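Local structure of dermonecrotic toxin (Pasteurella multocida, 2EBF) at residues Glu55-Arg60 against Lys73-Lys78; Phe384-Leu389 against Leu447-Asp452; Arg713-Phe718 against Thr738-Thr743. The protein acts as a potent mitogen and dermonecrotic, bone-resorbing toxin associated with the severe progressive form of atrophic rhinitis, a respiratory disease of pigs. One frame throughout, in Å; residues are numbered along the deposited sequence.

Contact 1: residues Glu55-Arg60 against Lys73-Lys78; sequences EVLKAR and KRILAK
Leu57 meets Ile75 and Leu76 through a single methyl, CD1, in a near-antiparallel helix pair of the membrane localization domain, which is built as a bundle of helices. The axes of the two short segments lie 10.5 Å apart at their closest and run at 151° to each other, so the space between the backbones is bridged by branched side-chain ends. The side chain of Leu57 runs nearly perpendicular to that of Ile75, with CD1 of Leu57 4.0 Å from CG2 of Ile75. A chi1 of -80° puts CG1 of Ile75 beside the backbone N and leaves CG2, the branch that touches, anti to that N. Leu76 is inclined obliquely to Leu57 and offers its CD2. Helices 115-129 and 88-108 complete the core: Leu57 also rests on Ala117 and Leu121, and Ile75 on Leu98, Leu101 and Phe118. Toward the exposed side, Lys58 lies crosswise to Leu76, lending only the apolar start of its chain, while its ammonium group forms a salt bridge within its own helix, from NZ to OE1 of Glu55 at 3.5 Å. CD2 of Leu76 thus touches two side chains: CD1 of Leu57 at 3.8 Å and CG of Lys58 at 4.0 Å.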
loop_
_atom_site.group_PDB
_atom_site.type_symbol
_atom_site.label_atom_id
_atom_site.label_comp_id
_atom_site.label_asym_id
_atom_site.label_seq_id
_atom_site.Cartn_x
_atom_site.Cartn_y
_atom_site.Cartn_z
ATOM N N GLU A 55 1.667 -15.160 -34.448
ATOM C CA GLU A 55 1.499 -15.893 -35.720
ATOM C C GLU A 55 0.338 -16.870 -35.651
ATOM O O GLU A 55 -0.427 -17.010 -36.602
ATOM C CB GLU A 55 2.768 -16.651 -36.126
ATOM C CG GLU A 55 3.947 -15.779 -36.548
ATOM C CD GLU A 55 3.683 -14.894 -37.761
ATOM O OE1 GLU A 55 2.850 -15.231 -38.634
ATOM O OE2 GLU A 55 4.341 -13.840 -37.847
ATOM N N VAL A 56 0.202 -17.541 -34.519
ATOM C CA VAL A 56 -0.892 -18.475 -34.341
ATOM C C VAL A 56 -2.237 -17.719 -34.317
ATOM O O VAL A 56 -3.199 -18.115 -34.990
ATOM C CB VAL A 56 -0.677 -19.338 -33.078
ATOM C CG1 VAL A 56 -1.962 -19.992 -32.651
ATOM C CG2 VAL A 56 0.390 -20.394 -33.337
ATOM N N LEU A 57 -2.285 -16.622 -33.565
ATOM C CA LEU A 57 -3.481 -15.777 -33.513
ATOM C C LEU A 57 -3.923 -15.325 -34.905
ATOM O O LEU A 57 -5.115 -15.359 -35.219
ATOM C CB LEU A 57 -3.233 -14.536 -32.654
ATOM C CG LEU A 57 -4.351 -13.980 -31.751
ATOM C CD1 LEU A 57 -4.304 -12.458 -31.695
ATOM C CD2 LEU A 57 -5.768 -14.483 -32.055
ATOM N N LYS A 58 -2.946 -14.908 -35.719
ATOM C CA LYS A 58 -3.163 -14.392 -37.070
ATOM C C LYS A 58 -3.958 -15.342 -37.943
ATOM O O LYS A 58 -4.808 -14.909 -38.716
ATOM C CB LYS A 58 -1.820 -14.104 -37.750
ATOM C CG LYS A 58 -1.301 -12.689 -37.579
ATOM C CD LYS A 58 0.210 -12.686 -37.426
ATOM C CE LYS A 58 0.873 -11.566 -38.197
ATOM N NZ LYS A 58 1.454 -12.108 -39.464
ATOM N N ALA A 59 -3.660 -16.633 -37.835
ATOM C CA ALA A 59 -4.362 -17.643 -38.614
ATOM C C ALA A 59 -5.742 -17.923 -38.030
ATOM O O ALA A 59 -6.704 -18.091 -38.777
ATOM C CB ALA A 59 -3.543 -18.929 -38.703
ATOM N N ARG A 60 -5.836 -17.965 -36.700
ATOM C CA ARG A 60 -7.090 -18.277 -36.018
ATOM C C ARG A 60 -8.112 -17.151 -36.145
ATOM O O ARG A 60 -9.308 -17.409 -36.260
ATOM C CB ARG A 60 -6.845 -18.601 -34.533
ATOM C CG ARG A 60 -6.163 -19.955 -34.263
ATOM C CD ARG A 60 -7.038 -21.146 -34.667
ATOM N NE ARG A 60 -8.020 -21.454 -33.635
ATOM C CZ ARG A 60 -8.160 -22.631 -33.031
ATOM N NH1 ARG A 60 -7.401 -23.675 -33.359
ATOM N NH2 ARG A 60 -9.090 -22.763 -32.098
ATOM N N LYS A 73 -4.777 -4.815 -34.593
ATOM C CA LYS A 73 -3.347 -4.516 -34.609
ATOM C C LYS A 73 -2.777 -4.348 -33.199
ATOM O O LYS A 73 -1.725 -4.894 -32.891
ATOM C CB LYS A 73 -3.053 -3.284 -35.469
ATOM C CG LYS A 73 -1.707 -2.630 -35.170
ATOM C CD LYS A 73 -1.100 -1.881 -36.356
ATOM C CE LYS A 73 -1.990 -0.760 -36.857
ATOM N NZ LYS A 73 -2.850 -1.224 -37.993
ATOM N N ARG A 74 -3.478 -3.604 -32.345
ATOM C CA ARG A 74 -3.020 -3.383 -30.973
ATOM C C ARG A 74 -3.071 -4.652 -30.126
ATOM O O ARG A 74 -2.256 -4.834 -29.232
ATOM C CB ARG A 74 -3.812 -2.265 -30.306
ATOM C CG ARG A 74 -3.379 -0.877 -30.764
ATOM C CD ARG A 74 -4.021 0.193 -29.915
ATOM N NE ARG A 74 -5.460 0.221 -30.138
ATOM C CZ ARG A 74 -6.125 1.236 -30.679
ATOM N NH1 ARG A 74 -5.486 2.349 -31.044
ATOM N NH2 ARG A 74 -7.441 1.136 -30.840
ATOM N N ILE A 75 -4.027 -5.524 -30.417
ATOM C CA ILE A 75 -4.102 -6.832 -29.762
ATOM C C ILE A 75 -2.880 -7.700 -30.123
ATOM O O ILE A 75 -2.233 -8.275 -29.239
ATOM C CB ILE A 75 -5.472 -7.510 -30.052
ATOM C CG1 ILE A 75 -6.542 -6.905 -29.117
ATOM C CG2 ILE A 75 -5.397 -9.031 -29.912
ATOM C CD1 ILE A 75 -7.984 -7.146 -29.547
ATOM N N LEU A 76 -2.553 -7.749 -31.415
ATOM C CA LEU A 76 -1.373 -8.475 -31.917
ATOM C C LEU A 76 -0.076 -7.909 -31.363
ATOM O O LEU A 76 0.842 -8.662 -31.000
ATOM C CB LEU A 76 -1.325 -8.416 -33.450
ATOM C CG LEU A 76 -2.290 -9.318 -34.214
ATOM C CD1 LEU A 76 -2.320 -8.909 -35.685
ATOM C CD2 LEU A 76 -1.899 -10.794 -34.066
ATOM N N ALA A 77 -0.001 -6.582 -31.301
ATOM C CA ALA A 77 1.174 -5.895 -30.756
ATOM C C ALA A 77 1.385 -6.249 -29.291
ATOM O O ALA A 77 2.506 -6.544 -28.878
ATOM C CB ALA A 77 1.041 -4.389 -30.920
ATOM N N LYS A 78 0.305 -6.207 -28.509
ATOM C CA LYS A 78 0.368 -6.542 -27.085
ATOM C C LYS A 78 0.713 -8.019 -26.853
ATOM O O LYS A 78 1.467 -8.351 -25.936
ATOM C CB LYS A 78 -0.930 -6.166 -26.359
ATOM C CG LYS A 78 -0.827 -6.350 -24.838
ATOM C CD LYS A 78 -1.335 -5.157 -24.057
ATOM C CE LYS A 78 -0.716 -3.872 -24.548
ATOM N NZ LYS A 78 -0.680 -2.781 -23.546
#

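Contact 2: residues Phe384-Leu389 against Leu447-Asp452; sequences FFLNNL and LQSAKD
The hydroxyl of Ser449 is met by CD2 of Leu386 across the contact, at 3.3 Å from OG, while its polar need is served within its own helix, where OG hydrogen-bonds the carbonyl O of Leu446. This is a familiar way of burying a serine in a helix: with chi1 at 77°, OG sits between the backbone N and the carbonyl carbon, turned back along the preceding turn. The hydroxyl can then spend its proton on a main-chain carbonyl while the rest of the side chain faces a wholly apolar partner. Ser449 accounts for more than half of the surface buried here, and both leucines reach it through their CD2 methyls. That of Leu386 stands 3.7 Å from CB of Ser449, and that of Leu389 approaches the same CB at 3.9 Å. Leu389 extends toward the serine because its CG is anti to the backbone N (chi1 -180°). The two leucines flank a break in the chain: helix 379-387 ends with Asn388 N bonded to Phe385 O at 3.0 Å, and Leu389 opens the next helix. Beside them, the buried Phe385 packs on Leu446, with its ring edge-to-face to that of Phe501. The whole belongs to an alpha/beta region of the C2 domain. Strand 372-376 leads into helices 379-387 and 389-394 and then to the parallel strand 399-402, while helix 442-452 leads into the neighbouring strand 456-461 at the edge of the same sheet.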
loop_
_atom_site.group_PDB
_atom_site.type_symbol
_atom_site.label_atom_id
_atom_site.label_comp_id
_atom_site.label_asym_id
_atom_site.label_seq_id
_atom_site.Cartn_x
_atom_site.Cartn_y
_atom_site.Cartn_z
ATOM N N PHE A 384 -8.884 29.524 21.202
ATOM C CA PHE A 384 -8.204 29.238 22.472
ATOM C C PHE A 384 -6.681 29.255 22.315
ATOM O O PHE A 384 -5.964 29.847 23.122
ATOM C CB PHE A 384 -8.642 27.879 23.036
ATOM C CG PHE A 384 -7.920 27.495 24.294
ATOM C CD1 PHE A 384 -6.739 26.760 24.240
ATOM C CD2 PHE A 384 -8.408 27.890 25.536
ATOM C CE1 PHE A 384 -6.063 26.427 25.398
ATOM C CE2 PHE A 384 -7.736 27.555 26.701
ATOM C CZ PHE A 384 -6.560 26.831 26.633
ATOM N N PHE A 385 -6.195 28.577 21.278
ATOM C CA PHE A 385 -4.767 28.541 20.985
ATOM C C PHE A 385 -4.237 29.968 20.779
ATOM O O PHE A 385 -3.262 30.387 21.419
ATOM C CB PHE A 385 -4.502 27.663 19.750
ATOM C CG PHE A 385 -3.086 27.707 19.285
ATOM C CD1 PHE A 385 -2.749 28.358 18.101
ATOM C CD2 PHE A 385 -2.074 27.134 20.053
ATOM C CE1 PHE A 385 -1.433 28.423 17.683
ATOM C CE2 PHE A 385 -0.745 27.201 19.635
ATOM C CZ PHE A 385 -0.428 27.837 18.450
ATOM N N LEU A 386 -4.909 30.724 19.917
ATOM C CA LEU A 386 -4.482 32.096 19.628
ATOM C C LEU A 386 -4.513 32.989 20.864
ATOM O O LEU A 386 -3.618 33.811 21.050
ATOM C CB LEU A 386 -5.295 32.706 18.475
ATOM C CG LEU A 386 -5.146 31.986 17.127
ATOM C CD1 LEU A 386 -5.975 32.646 16.064
ATOM C CD2 LEU A 386 -3.687 31.925 16.708
ATOM N N ASN A 387 -5.528 32.810 21.708
ATOM C CA ASN A 387 -5.635 33.561 22.972
ATOM C C ASN A 387 -4.519 33.266 23.973
ATOM O O ASN A 387 -4.239 34.076 24.854
ATOM C CB ASN A 387 -6.991 33.309 23.639
ATOM C CG ASN A 387 -8.134 33.989 22.908
ATOM O OD1 ASN A 387 -9.296 33.616 23.075
ATOM N ND2 ASN A 387 -7.810 34.978 22.082
ATOM N N ASN A 388 -3.887 32.105 23.826
ATOM C CA ASN A 388 -2.798 31.701 24.701
ATOM C C ASN A 388 -1.477 31.561 23.960
ATOM O O ASN A 388 -0.532 30.964 24.471
ATOM C CB ASN A 388 -3.159 30.392 25.410
ATOM C CG ASN A 388 -4.332 30.559 26.347
ATOM O OD1 ASN A 388 -5.437 30.146 26.032
ATOM N ND2 ASN A 388 -4.102 31.207 27.489
ATOM N N LEU A 389 -1.410 32.136 22.762
ATOM C CA LEU A 389 -0.268 31.935 21.871
ATOM C C LEU A 389 1.084 32.309 22.490
ATOM O O LEU A 389 2.065 31.567 22.362
ATOM C CB LEU A 389 -0.487 32.675 20.552
ATOM C CG LEU A 389 0.614 32.566 19.494
ATOM C CD1 LEU A 389 0.842 31.113 19.079
ATOM C CD2 LEU A 389 0.275 33.429 18.292
ATOM N N LEU A 447 -3.151 31.139 10.393
ATOM C CA LEU A 447 -2.096 31.350 9.413
ATOM C C LEU A 447 -1.451 32.718 9.603
ATOM O O LEU A 447 -0.230 32.851 9.547
ATOM C CB LEU A 447 -2.673 31.301 8.003
ATOM C CG LEU A 447 -1.879 30.663 6.860
ATOM C CD1 LEU A 447 -2.316 31.284 5.543
ATOM C CD2 LEU A 447 -0.364 30.750 7.021
ATOM N N GLN A 448 -2.295 33.729 9.788
ATOM C CA GLN A 448 -1.835 35.095 9.992
ATOM C C GLN A 448 -0.907 35.154 11.208
ATOM O O GLN A 448 0.153 35.791 11.162
ATOM C CB GLN A 448 -3.038 36.038 10.150
ATOM C CG GLN A 448 -2.708 37.531 10.096
ATOM C CD GLN A 448 -1.893 37.905 8.874
ATOM O OE1 GLN A 448 -0.720 38.254 8.991
ATOM N NE2 GLN A 448 -2.501 37.806 7.695
ATOM N N SER A 449 -1.291 34.469 12.285
ATOM C CA SER A 449 -0.491 34.476 13.516
ATOM C C SER A 449 0.894 33.845 13.338
ATOM O O SER A 449 1.867 34.308 13.933
ATOM C CB SER A 449 -1.242 33.813 14.673
ATOM O OG SER A 449 -1.219 32.394 14.567
ATOM N N ALA A 450 0.975 32.800 12.514
ATOM C CA ALA A 450 2.248 32.131 12.227
ATOM C C ALA A 450 3.225 33.076 11.523
ATOM O O ALA A 450 4.426 33.080 11.815
ATOM C CB ALA A 450 2.014 30.870 11.382
ATOM N N LYS A 451 2.699 33.874 10.599
ATOM C CA LYS A 451 3.497 34.864 9.891
ATOM C C LYS A 451 3.962 35.958 10.851
ATOM O O LYS A 451 5.159 36.227 10.946
ATOM C CB LYS A 451 2.709 35.466 8.727
ATOM C CG LYS A 451 3.508 36.475 7.898
ATOM C CD LYS A 451 2.730 36.971 6.680
ATOM C CE LYS A 451 1.944 38.233 6.981
ATOM N NZ LYS A 451 2.680 39.494 6.649
ATOM N N ASP A 452 3.007 36.553 11.567
ATOM C CA ASP A 452 3.261 37.659 12.499
ATOM C C ASP A 452 4.237 37.275 13.600
ATOM O O ASP A 452 4.985 38.118 14.095
ATOM C CB ASP A 452 1.950 38.132 13.146
ATOM C CG ASP A 452 0.987 38.771 12.155
ATOM O OD1 ASP A 452 1.426 39.250 11.088
ATOM O OD2 ASP A 452 -0.226 38.805 12.459
#

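Contact 3: residues Arg713-Phe718 against Thr738-Thr743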
loop_
_atom_site.group_PDB
_atom_site.type_symbol
_atom_site.label_atom_id
_atom_site.label_comp_id
_atom_site.label_asym_id
_atom_site.label_seq_id
_atom_site.Cartn_x
_atom_site.Cartn_y
_atom_site.Cartn_z
ATOM N N ARG A 713 20.429 -29.595 -2.853
ATOM C CA ARG A 713 19.857 -28.973 -4.049
ATOM C C ARG A 713 18.327 -29.003 -3.964
ATOM O O ARG A 713 17.637 -29.399 -4.909
ATOM C CB ARG A 713 20.386 -29.641 -5.328
ATOM C CG ARG A 713 21.926 -29.523 -5.477
ATOM C CD ARG A 713 22.436 -30.247 -6.716
ATOM N NE ARG A 713 21.958 -29.604 -7.941
ATOM C CZ ARG A 713 22.571 -28.584 -8.544
ATOM N NH1 ARG A 713 23.698 -28.086 -8.043
ATOM N NH2 ARG A 713 22.054 -28.061 -9.650
ATOM N N ALA A 714 17.826 -28.598 -2.796
ATOM C CA ALA A 714 16.406 -28.647 -2.462
ATOM C C ALA A 714 15.564 -27.750 -3.354
ATOM O O ALA A 714 15.920 -26.588 -3.581
ATOM C CB ALA A 714 16.209 -28.249 -1.000
ATOM N N ILE A 715 14.441 -28.293 -3.829
ATOM C CA ILE A 715 13.472 -27.536 -4.606
ATOM C C ILE A 715 12.317 -27.103 -3.708
ATOM O O ILE A 715 11.693 -27.934 -3.031
ATOM C CB ILE A 715 12.914 -28.350 -5.814
ATOM C CG1 ILE A 715 14.031 -28.782 -6.780
ATOM C CG2 ILE A 715 11.846 -27.537 -6.563
ATOM C CD1 ILE A 715 13.636 -29.991 -7.649
ATOM N N ASN A 716 12.059 -25.800 -3.707
ATOM C CA ASN A 716 10.980 -25.188 -2.936
ATOM C C ASN A 716 10.935 -25.638 -1.469
ATOM O O ASN A 716 9.889 -26.074 -0.981
ATOM C CB ASN A 716 9.628 -25.377 -3.647
ATOM C CG ASN A 716 9.618 -24.810 -5.062
ATOM O OD1 ASN A 716 10.488 -24.003 -5.436
ATOM N ND2 ASN A 716 8.628 -25.228 -5.862
ATOM N N PRO A 717 12.072 -25.509 -0.755
ATOM C CA PRO A 717 12.168 -26.010 0.616
ATOM C C PRO A 717 11.277 -25.260 1.600
ATOM O O PRO A 717 11.020 -24.062 1.433
ATOM C CB PRO A 717 13.657 -25.851 0.964
ATOM C CG PRO A 717 14.177 -24.839 0.014
ATOM C CD PRO A 717 13.329 -24.876 -1.208
ATOM N N PHE A 718 10.766 -26.002 2.576
ATOM C CA PHE A 718 9.871 -25.481 3.598
ATOM C C PHE A 718 10.375 -25.873 4.992
ATOM O O PHE A 718 10.722 -27.032 5.233
ATOM C CB PHE A 718 8.486 -26.077 3.384
ATOM C CG PHE A 718 7.467 -25.588 4.330
ATOM C CD1 PHE A 718 6.986 -24.279 4.251
ATOM C CD2 PHE A 718 6.923 -26.456 5.275
ATOM C CE1 PHE A 718 5.998 -23.838 5.129
ATOM C CE2 PHE A 718 5.948 -26.027 6.151
ATOM C CZ PHE A 718 5.479 -24.718 6.080
ATOM N N THR A 738 3.359 -25.870 -3.954
ATOM C CA THR A 738 4.765 -25.744 -4.361
ATOM C C THR A 738 5.348 -26.992 -5.033
ATOM O O THR A 738 6.472 -26.944 -5.537
ATOM C CB THR A 738 5.704 -25.339 -3.191
ATOM O OG1 THR A 738 5.823 -26.427 -2.266
ATOM C CG2 THR A 738 5.184 -24.079 -2.459
ATOM N N LYS A 739 4.623 -28.113 -5.030
ATOM C CA LYS A 739 5.091 -29.267 -5.804
ATOM C C LYS A 739 5.201 -28.842 -7.281
ATOM O O LYS A 739 4.236 -28.335 -7.851
ATOM C CB LYS A 739 4.198 -30.506 -5.612
ATOM C CG LYS A 739 4.710 -31.732 -6.374
ATOM C CD LYS A 739 4.190 -33.039 -5.809
ATOM C CE LYS A 739 4.595 -34.203 -6.704
ATOM N NZ LYS A 739 4.019 -35.502 -6.244
ATOM N N PRO A 740 6.399 -28.975 -7.871
ATOM C CA PRO A 740 6.627 -28.428 -9.212
ATOM C C PRO A 740 5.639 -28.912 -10.263
ATOM O O PRO A 740 5.356 -30.104 -10.350
ATOM C CB PRO A 740 8.058 -28.879 -9.530
ATOM C CG PRO A 740 8.715 -28.928 -8.181
ATOM C CD PRO A 740 7.641 -29.554 -7.316
ATOM N N ARG A 741 5.125 -27.971 -11.045
ATOM C CA ARG A 741 4.107 -28.251 -12.042
ATOM C C ARG A 741 4.541 -27.775 -13.409
ATOM O O ARG A 741 5.212 -26.751 -13.532
ATOM C CB ARG A 741 2.825 -27.495 -11.709
ATOM C CG ARG A 741 1.964 -28.112 -10.661
ATOM C CD ARG A 741 0.761 -27.207 -10.427
ATOM N NE ARG A 741 1.039 -26.173 -9.432
ATOM C CZ ARG A 741 0.122 -25.352 -8.931
ATOM N NH1 ARG A 741 -1.144 -25.407 -9.360
ATOM N NH2 ARG A 741 0.478 -24.468 -8.006
ATOM N N LEU A 742 4.108 -28.506 -14.435
ATOM C CA LEU A 742 4.176 -28.021 -15.809
ATOM C C LEU A 742 3.146 -26.904 -15.983
ATOM O O LEU A 742 2.142 -26.834 -15.245
ATOM C CB LEU A 742 3.911 -29.150 -16.808
ATOM C CG LEU A 742 4.986 -30.230 -16.959
ATOM C CD1 LEU A 742 4.382 -31.502 -17.549
ATOM C CD2 LEU A 742 6.153 -29.731 -17.809
ATOM N N THR A 743 3.408 -26.023 -16.945
ATOM C CA THR A 743 2.471 -24.954 -17.292
ATOM C C THR A 743 1.148 -25.569 -17.788
ATOM O O THR A 743 0.064 -24.995 -17.597
ATOM C CB THR A 743 3.101 -23.990 -18.309
ATOM O OG1 THR A 743 4.284 -23.420 -17.733
ATOM C CG2 THR A 743 2.148 -22.874 -18.672
HETATM O O HOH W 1 7.601 -24.873 -0.144
#
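Asn716 reaches across to Thr738 from the corner where the chain enters strand 717-720 of the antiparallel sheet in the C3 domain, and it ties that corner to the segment running out toward the C-terminus. Its side chain shows how one amide can combine packing and polar bonding. The backbone of Asn716 has positive phi, the bend that separates Ile715 from the strand beyond. CB comes first, packing on CB of Thr738 at 4.0 Å. CG, placed beside the backbone N by a chi1 of -57°, passes 3.8 Å from the carbonyl O of Thr738 and carries the amide onward. At the tip, ND2 donates to that O at 2.8 Å, with an N-H...O angle of 158°. The acceptor lies almost exactly in the amide plane, and the donor lies in the carbonyl plane on a lone pair, at a C=O...N angle of 141°. ND2 also bonds the carbonyl O of Tyr41, so two main-chain oxygens fix how the amide is turned.

Next to this polar link is an apolar one: CG2 of Ile715 touches CG of Pro740 at 3.8 Å. Both residues also rest on Phe661, and Pro740 on Trp653, so the C-terminal segment is laid against strands 643-656 and 660-673. The hydroxyl of Thr738 has three partners: Pro735 O, Trp653 NE1 and a water. Since the water and the indole both donate to OG1, its own proton is left for Pro735 O. The same water completes a bridge between the segments, donating to Asn716 O at 2.7 Å and to Thr738 OG1 at 3.2 Å.

How the contacts relate
The three contacts sample three separate parts of the C-terminal region of the toxin and follow one another in series along the chain. Contacts 1 and 3 are the nearer pair, with centres about 33 Å apart and nearest atoms about 15 Å apart. Contact 2 lies on the other side of the chain's centre, its own centre about 67 Å from that of contact 1 and 65 Å from that of contact 3. Contact 1 lies near a bound sugar, with the side chain of Ile75 about 11 Å from a glucose. Contact 3 shares the C3 domain with the phosphonate pocket at Gly624-Ser628, where Cys626 is disulfide-bonded to Cys620.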